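PDB 3VOV: glucokinase from Thermus thermophilus, which probably phosphorylates glucose and other hexoses at the expense of ATP, as a zinc-binding hexokinase of the ROK family. Local coordinates for residues M1-A14 with V17-T31. Sequence-based numbering, arbitrary orientation.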
ATOM      1  N   MET B   1      36.738  32.415  18.238  1.00 33.26           N
ATOM      2  CA  MET B   1      35.445  32.428  19.025  1.00 33.56           C
ATOM      3  C   MET B   1      35.185  31.062  19.681  1.00 31.33           C
ATOM      4  O   MET B   1      35.370  30.010  19.038  1.00 31.51           O
ATOM      5  CB  MET B   1      34.293  32.905  18.133  1.00 33.99           C
ATOM      6  CG  MET B   1      33.080  33.477  18.903  1.00 39.76           C
ATOM      7  SD  MET B   1      31.846  32.192  18.788  1.00 49.36           S
ATOM      8  CE  MET B   1      31.406  32.306  17.034  1.00 44.25           C
ATOM      9  N   LYS B   2      34.831  31.075  20.962  1.00 28.88           N
ATOM     10  CA  LYS B   2      34.545  29.859  21.713  1.00 27.98           C
ATOM     11  C   LYS B   2      33.116  29.860  22.198  1.00 26.18           C
ATOM     12  O   LYS B   2      32.604  30.914  22.602  1.00 25.90           O
ATOM     13  CB  LYS B   2      35.447  29.745  22.966  1.00 28.62           C
ATOM     14  CG  LYS B   2      36.814  29.032  22.752  1.00 32.39           C
ATOM     15  CD  LYS B   2      37.535  29.569  21.547  1.00 32.63           C
ATOM     16  CE  LYS B   2      39.054  29.410  21.645  1.00 36.85           C
ATOM     17  NZ  LYS B   2      39.634  30.497  20.784  1.00 38.10           N
ATOM     18  N   VAL B   3      32.483  28.684  22.172  1.00 23.34           N
ATOM     19  CA  VAL B   3      31.176  28.491  22.826  1.00 22.27           C
ATOM     20  C   VAL B   3      31.261  27.266  23.688  1.00 20.98           C
ATOM     21  O   VAL B   3      32.295  26.624  23.709  1.00 20.49           O
ATOM     22  CB  VAL B   3      30.025  28.317  21.797  1.00 21.41           C
ATOM     23  CG1 VAL B   3      29.958  29.538  20.889  1.00 21.78           C
ATOM     24  CG2 VAL B   3      30.249  27.007  20.951  1.00 18.56           C
ATOM     25  N   VAL B   4      30.169  26.947  24.387  1.00 20.21           N
ATOM     26  CA  VAL B   4      30.028  25.710  25.139  1.00 20.40           C
ATOM     27  C   VAL B   4      28.866  24.932  24.527  1.00 20.50           C
ATOM     28  O   VAL B   4      27.837  25.525  24.262  1.00 19.66           O
ATOM     29  CB  VAL B   4      29.697  25.989  26.607  1.00 21.22           C
ATOM     30  CG1 VAL B   4      29.343  24.699  27.338  1.00 23.37           C
ATOM     31  CG2 VAL B   4      30.901  26.731  27.296  1.00 23.81           C
ATOM     32  N   GLY B   5      29.070  23.638  24.234  1.00 19.13           N
ATOM     33  CA  GLY B   5      27.971  22.779  23.834  1.00 18.41           C
ATOM     34  C   GLY B   5      27.496  21.978  25.027  1.00 17.19           C
ATOM     35  O   GLY B   5      28.299  21.613  25.884  1.00 18.15           O
ATOM     36  N   LEU B   6      26.200  21.702  25.075  1.00 16.48           N
ATOM     37  CA  LEU B   6      25.622  20.799  26.073  1.00 16.95           C
ATOM     38  C   LEU B   6      24.701  19.825  25.351  1.00 18.18           C
ATOM     39  O   LEU B   6      23.944  20.240  24.449  1.00 18.49           O
ATOM     40  CB  LEU B   6      24.785  21.584  27.109  1.00 17.63           C
ATOM     41  CG  LEU B   6      25.508  22.546  28.041  1.00 18.77           C
ATOM     42  CD1 LEU B   6      24.569  23.542  28.784  1.00 16.69           C
ATOM     43  CD2 LEU B   6      26.273  21.669  29.056  1.00 19.52           C
ATOM     44  N   ASP B   7      24.737  18.548  25.721  1.00 18.27           N
ATOM     45  CA  ASP B   7      23.824  17.565  25.109  1.00 19.60           C
ATOM     46  C   ASP B   7      23.080  16.913  26.271  1.00 21.08           C
ATOM     47  O   ASP B   7      23.713  16.239  27.105  1.00 21.29           O
ATOM     48  CB  ASP B   7      24.595  16.524  24.250  1.00 20.46           C
ATOM     49  CG  ASP B   7      23.653  15.617  23.413  1.00 21.61           C
ATOM     50  OD1 ASP B   7      22.495  16.013  23.111  1.00 26.91           O
ATOM     51  OD2 ASP B   7      24.049  14.491  23.043  1.00 24.96           O
ATOM     52  N   LEU B   8      21.770  17.153  26.380  1.00 20.52           N
ATOM     53  CA  LEU B   8      21.023  16.678  27.523  1.00 21.60           C
ATOM     54  C   LEU B   8      20.376  15.358  27.133  1.00 22.67           C
ATOM     55  O   LEU B   8      19.499  15.359  26.298  1.00 23.20           O
ATOM     56  CB  LEU B   8      19.924  17.679  27.904  1.00 21.22           C
ATOM     57  CG  LEU B   8      18.858  17.180  28.910  1.00 21.34           C
ATOM     58  CD1 LEU B   8      19.489  16.814  30.339  1.00 20.45           C
ATOM     59  CD2 LEU B   8      17.712  18.214  29.059  1.00 22.19           C
ATOM     60  N   GLY B   9      20.820  14.242  27.715  1.00 24.21           N
ATOM     61  CA  GLY B   9      20.154  12.941  27.473  1.00 24.91           C
ATOM     62  C   GLY B   9      19.417  12.416  28.698  1.00 27.07           C
ATOM     63  O   GLY B   9      19.468  13.011  29.799  1.00 26.13           O
ATOM     64  N   GLY B  10      18.725  11.288  28.517  1.00 28.61           N
ATOM     65  CA  GLY B  10      17.957  10.683  29.606  1.00 30.98           C
ATOM     66  C   GLY B  10      18.858  10.177  30.721  1.00 31.39           C
ATOM     67  O   GLY B  10      18.499  10.292  31.881  1.00 33.25           O
ATOM     68  N   THR B  11      20.042   9.672  30.357  1.00 31.79           N
ATOM     69  CA  THR B  11      21.007   9.062  31.282  1.00 32.33           C
ATOM     70  C   THR B  11      22.086  10.066  31.707  1.00 30.82           C
ATOM     71  O   THR B  11      22.384  10.203  32.903  1.00 31.18           O
ATOM     72  CB  THR B  11      21.743   7.907  30.568  1.00 32.68           C
ATOM     73  OG1 THR B  11      20.792   7.041  29.957  1.00 37.98           O
ATOM     74  CG2 THR B  11      22.669   7.102  31.515  1.00 34.98           C
ATOM     75  N   LYS B  12      22.672  10.738  30.709  1.00 28.18           N
ATOM     76  CA  LYS B  12      23.860  11.592  30.867  1.00 27.10           C
ATOM     77  C   LYS B  12      23.709  12.988  30.260  1.00 24.88           C
ATOM     78  O   LYS B  12      23.012  13.191  29.258  1.00 23.89           O
ATOM     79  CB  LYS B  12      25.059  10.922  30.188  1.00 27.29           C
ATOM     80  CG  LYS B  12      25.449   9.557  30.809  1.00 32.02           C
ATOM     81  CD  LYS B  12      26.050   9.783  32.208  1.00 37.17           C
ATOM     82  CE  LYS B  12      26.648   8.515  32.848  1.00 42.13           C
ATOM     83  NZ  LYS B  12      27.128   7.583  31.805  1.00 45.48           N
ATOM     84  N   ILE B  13      24.398  13.944  30.871  1.00 23.07           N
ATOM     85  CA  ILE B  13      24.629  15.255  30.272  1.00 21.46           C
ATOM     86  C   ILE B  13      26.089  15.291  29.799  1.00 21.76           C
ATOM     87  O   ILE B  13      26.994  14.965  30.570  1.00 20.36           O
ATOM     88  CB  ILE B  13      24.463  16.363  31.344  1.00 21.43           C
ATOM     89  CG1 ILE B  13      22.984  16.441  31.769  1.00 19.26           C
ATOM     90  CG2 ILE B  13      25.087  17.690  30.857  1.00 18.53           C
ATOM     91  CD1 ILE B  13      22.707  17.244  32.990  1.00 23.61           C
ATOM     92  N   ALA B  14      26.300  15.698  28.539  1.00 20.86           N
ATOM     93  CA  ALA B  14      27.626  15.989  28.016  1.00 20.66           C
ATOM     94  C   ALA B  14      27.839  17.489  27.821  1.00 20.46           C
ATOM     95  O   ALA B  14      26.908  18.231  27.419  1.00 19.10           O
ATOM     96  CB  ALA B  14      27.856  15.232  26.701  1.00 21.41           C
ATOM     97  N   VAL B  17      33.625  22.856  25.770  1.00 19.91           N
ATOM     98  CA  VAL B  17      33.997  24.075  25.045  1.00 19.87           C
ATOM     99  C   VAL B  17      34.346  23.656  23.627  1.00 20.06           C
ATOM    100  O   VAL B  17      34.840  22.544  23.423  1.00 20.84           O
ATOM    101  CB  VAL B  17      35.185  24.837  25.731  1.00 19.92           C
ATOM    102  CG1 VAL B  17      35.616  26.046  24.921  1.00 20.21           C
ATOM    103  CG2 VAL B  17      34.790  25.290  27.164  1.00 20.08           C
ATOM    104  N   PHE B  18      34.012  24.492  22.658  1.00 18.62           N
ATOM    105  CA  PHE B  18      34.113  24.125  21.270  1.00 19.43           C
ATOM    106  C   PHE B  18      34.667  25.339  20.579  1.00 20.42           C
ATOM    107  O   PHE B  18      34.228  26.441  20.871  1.00 20.78           O
ATOM    108  CB  PHE B  18      32.713  23.838  20.716  1.00 17.60           C
ATOM    109  CG  PHE B  18      32.667  23.538  19.247  1.00 18.09           C
ATOM    110  CD1 PHE B  18      33.178  22.336  18.755  1.00 14.62           C
ATOM    111  CD2 PHE B  18      32.090  24.448  18.354  1.00 17.16           C
ATOM    112  CE1 PHE B  18      33.123  22.055  17.403  1.00 16.87           C
ATOM    113  CE2 PHE B  18      31.990  24.174  17.033  1.00 18.37           C
ATOM    114  CZ  PHE B  18      32.531  22.955  16.520  1.00 16.31           C
ATOM    115  N   ASP B  19      35.570  25.147  19.618  1.00 20.58           N
ATOM    116  CA  ASP B  19      36.215  26.307  18.986  1.00 21.61           C
ATOM    117  C   ASP B  19      35.798  26.571  17.547  1.00 22.13           C
ATOM    118  O   ASP B  19      36.387  27.447  16.863  1.00 23.68           O
ATOM    119  CB  ASP B  19      37.727  26.179  19.082  1.00 22.71           C
ATOM    120  CG  ASP B  19      38.275  25.044  18.221  1.00 24.09           C
ATOM    121  OD1 ASP B  19      37.526  24.456  17.390  1.00 21.45           O
ATOM    122  OD2 ASP B  19      39.471  24.742  18.380  1.00 24.11           O
ATOM    123  N   GLY B  20      34.760  25.861  17.095  1.00 21.02           N
ATOM    124  CA  GLY B  20      34.265  26.000  15.731  1.00 21.13           C
ATOM    125  C   GLY B  20      34.616  24.762  14.931  1.00 23.17           C
ATOM    126  O   GLY B  20      33.938  24.460  13.929  1.00 22.61           O
ATOM    127  N   LYS B  21      35.618  24.004  15.406  1.00 22.43           N
ATOM    128  CA  LYS B  21      36.051  22.757  14.732  1.00 23.22           C
ATOM    129  C   LYS B  21      36.232  21.613  15.703  1.00 21.51           C
ATOM    130  O   LYS B  21      35.939  20.493  15.357  1.00 23.06           O
ATOM    131  CB  LYS B  21      37.384  22.953  13.956  1.00 23.37           C
ATOM    132  CG  LYS B  21      37.267  23.753  12.620  1.00 30.99           C
ATOM    133  CD  LYS B  21      36.080  23.239  11.728  1.00 37.93           C
ATOM    134  CE  LYS B  21      36.247  23.493  10.207  1.00 41.93           C
ATOM    135  NZ  LYS B  21      34.942  23.123   9.502  1.00 44.02           N
ATOM    136  N   ARG B  22      36.737  21.892  16.902  1.00 20.19           N
ATOM    137  CA  ARG B  22      37.094  20.852  17.871  1.00 19.21           C
ATOM    138  C   ARG B  22      36.601  21.158  19.239  1.00 19.01           C
ATOM    139  O   ARG B  22      36.503  22.326  19.626  1.00 18.40           O
ATOM    140  CB  ARG B  22      38.638  20.666  17.988  1.00 18.31           C
ATOM    141  CG  ARG B  22      39.298  20.178  16.717  1.00 19.47           C
ATOM    142  CD  ARG B  22      40.771  19.867  16.958  1.00 22.58           C
ATOM    143  NE  ARG B  22      41.337  19.205  15.802  1.00 23.18           N
ATOM    144  CZ  ARG B  22      41.806  19.832  14.735  1.00 22.68           C
ATOM    145  NH1 ARG B  22      41.806  21.161  14.691  1.00 22.92           N
ATOM    146  NH2 ARG B  22      42.335  19.118  13.741  1.00 26.65           N
ATOM    147  N   LEU B  23      36.298  20.093  19.987  1.00 19.79           N
ATOM    148  CA  LEU B  23      36.069  20.243  21.416  1.00 21.32           C
ATOM    149  C   LEU B  23      37.391  20.610  22.106  1.00 23.24           C
ATOM    150  O   LEU B  23      38.421  20.019  21.783  1.00 23.36           O
ATOM    151  CB  LEU B  23      35.560  18.930  21.981  1.00 20.54           C
ATOM    152  CG  LEU B  23      34.115  18.534  21.553  1.00 23.21           C
ATOM    153  CD1 LEU B  23      33.732  17.103  22.043  1.00 24.94           C
ATOM    154  CD2 LEU B  23      33.138  19.606  22.042  1.00 19.97           C
ATOM    155  N   LEU B  24      37.366  21.558  23.050  1.00 24.20           N
ATOM    156  CA  LEU B  24      38.556  21.821  23.878  1.00 26.09           C
ATOM    157  C   LEU B  24      38.479  21.145  25.222  1.00 27.05           C
ATOM    158  O   LEU B  24      39.474  21.134  25.954  1.00 28.76           O
ATOM    159  CB  LEU B  24      38.849  23.327  24.043  1.00 25.43           C
ATOM    160  CG  LEU B  24      38.894  24.108  22.722  1.00 27.53           C
ATOM    161  CD1 LEU B  24      39.060  25.616  22.932  1.00 28.15           C
ATOM    162  CD2 LEU B  24      39.948  23.580  21.770  1.00 27.90           C
ATOM    163  N   SER B  25      37.303  20.592  25.549  1.00 26.47           N
ATOM    164  CA  SER B  25      37.063  19.834  26.759  1.00 26.04           C
ATOM    165  C   SER B  25      35.874  18.919  26.557  1.00 26.08           C
ATOM    166  O   SER B  25      35.101  19.094  25.613  1.00 24.70           O
ATOM    167  CB  SER B  25      36.827  20.749  27.988  1.00 26.07           C
ATOM    168  OG  SER B  25      35.739  21.663  27.796  1.00 25.84           O
ATOM    169  N   LYS B  26      35.741  17.928  27.432  1.00 26.66           N
ATOM    170  CA  LYS B  26      34.595  17.026  27.408  1.00 27.55           C
ATOM    171  C   LYS B  26      34.231  16.476  28.793  1.00 28.28           C
ATOM    172  O   LYS B  26      35.001  15.727  29.388  1.00 28.38           O
ATOM    173  CB  LYS B  26      34.786  15.863  26.428  1.00 28.17           C
ATOM    174  CG  LYS B  26      33.523  15.041  26.349  1.00 30.54           C
ATOM    175  CD  LYS B  26      33.413  14.171  25.140  1.00 35.24           C
ATOM    176  CE  LYS B  26      32.114  13.363  25.214  1.00 34.05           C
ATOM    177  NZ  LYS B  26      32.183  12.256  24.241  1.00 38.13           N
ATOM    178  N   VAL B  27      33.019  16.792  29.260  1.00 27.46           N
ATOM    179  CA  VAL B  27      32.608  16.473  30.636  1.00 26.12           C
ATOM    180  C   VAL B  27      31.366  15.673  30.503  1.00 26.51           C
ATOM    181  O   VAL B  27      30.486  15.988  29.691  1.00 26.74           O
ATOM    182  CB  VAL B  27      32.374  17.769  31.446  1.00 26.12           C
ATOM    183  CG1 VAL B  27      31.553  17.518  32.769  1.00 25.55           C
ATOM    184  CG2 VAL B  27      33.715  18.433  31.734  1.00 25.58           C
ATOM    185  N   VAL B  28      31.282  14.587  31.247  1.00 26.48           N
ATOM    186  CA  VAL B  28      30.050  13.801  31.224  1.00 27.46           C
ATOM    187  C   VAL B  28      29.649  13.554  32.671  1.00 28.84           C
ATOM    188  O   VAL B  28      30.514  13.203  33.498  1.00 28.19           O
ATOM    189  CB  VAL B  28      30.198  12.494  30.382  1.00 27.72           C
ATOM    190  CG1 VAL B  28      28.956  11.611  30.461  1.00 27.06           C
ATOM    191  CG2 VAL B  28      30.585  12.823  28.903  1.00 27.51           C
ATOM    192  N   VAL B  29      28.364  13.817  32.969  1.00 27.76           N
ATOM    193  CA  VAL B  29      27.798  13.705  34.297  1.00 27.80           C
ATOM    194  C   VAL B  29      26.420  13.045  34.181  1.00 28.33           C
ATOM    195  O   VAL B  29      25.805  13.073  33.125  1.00 27.33           O
ATOM    196  CB  VAL B  29      27.678  15.094  35.004  1.00 27.59           C
ATOM    197  CG1 VAL B  29      29.093  15.718  35.232  1.00 28.57           C
ATOM    198  CG2 VAL B  29      26.836  16.070  34.204  1.00 27.44           C
ATOM    199  N   PRO B  30      25.935  12.430  35.267  1.00 29.14           N
ATOM    200  CA  PRO B  30      24.595  11.805  35.187  1.00 29.01           C
ATOM    201  C   PRO B  30      23.479  12.861  35.062  1.00 29.13           C
ATOM    202  O   PRO B  30      23.617  13.965  35.600  1.00 27.85           O
ATOM    203  CB  PRO B  30      24.487  11.032  36.524  1.00 29.74           C
ATOM    204  CG  PRO B  30      25.970  10.862  36.986  1.00 29.83           C
ATOM    205  CD  PRO B  30      26.571  12.208  36.585  1.00 28.90           C
ATOM    206  N   THR B  31      22.385  12.529  34.377  1.00 28.63           N
ATOM    207  CA  THR B  31      21.249  13.451  34.328  1.00 29.17           C
ATOM    208  C   THR B  31      20.400  13.289  35.599  1.00 29.48           C
ATOM    209  O   THR B  31      19.927  12.195  35.862  1.00 30.09           O
ATOM    210  CB  THR B  31      20.358  13.169  33.104  1.00 28.86           C
ATOM    211  OG1 THR B  31      21.149  13.208  31.908  1.00 27.33           O
ATOM    212  CG2 THR B  31      19.209  14.164  33.026  1.00 29.08           C
TER
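Thr31 leans into the glycine-rich turn of 8-12 and grips it twice. Its OG1 donates to Gly9 O (2.7 Å), arriving well above the carbonyl plane, while its backbone N donates to Thr11 O (2.8 Å). With chi1 at -55° the hydroxyl sits beside the backbone N; CG2 lies anti to that N and touches Leu8 CD1 (3.8 Å), the two side chains crossing at about a right angle. Without the hydroxyl, as with an alanine in its place, Gly9 O would probably lose this donor, leaving Thr31 N as the residue's one remaining bond to the turn. The sequence Asp-Leu-Gly-Gly-Thr-Lys, which runs through this turn from Asp7, resembles the phosphate-binding loop of actin-like ATPases, and Thr31 braces this turn.

Next to it, Ile13 and Val29 form an antiparallel hydrogen-bonded pair. Their side chains cross obliquely: with Val29 CG1 anti to the carbonyl carbon (chi1 -64°), CG2 falls between N and the carbonyl carbon and meets Ile13 CB at 3.7 Å. The bent chain of Lys12 brings CD against Val29 O and crosses the side chain of Val28 at about a right angle, CD 3.9 Å from Val28 CG1.

At the far end Val3 and Phe18 are paired likewise and point the same way: Val3 CG2 lies 4.0 Å from Phe18 CB and comes to the ring edge, near its plane. Gly20 N sits above one face of that ring, offset toward its rim. From the opposite side of the sheet, Val4 CG2 meets Val17 CG2 at 4.1 Å.

Strands 3-8, 12-18 and 27-30 thus form consecutive hairpins, 27-30 outermost. Val4 and Val17 pack on helix 36-54, Phe18 rests on helix 284-299 across the sheet, and strand 61-65 continues it beyond 3-8.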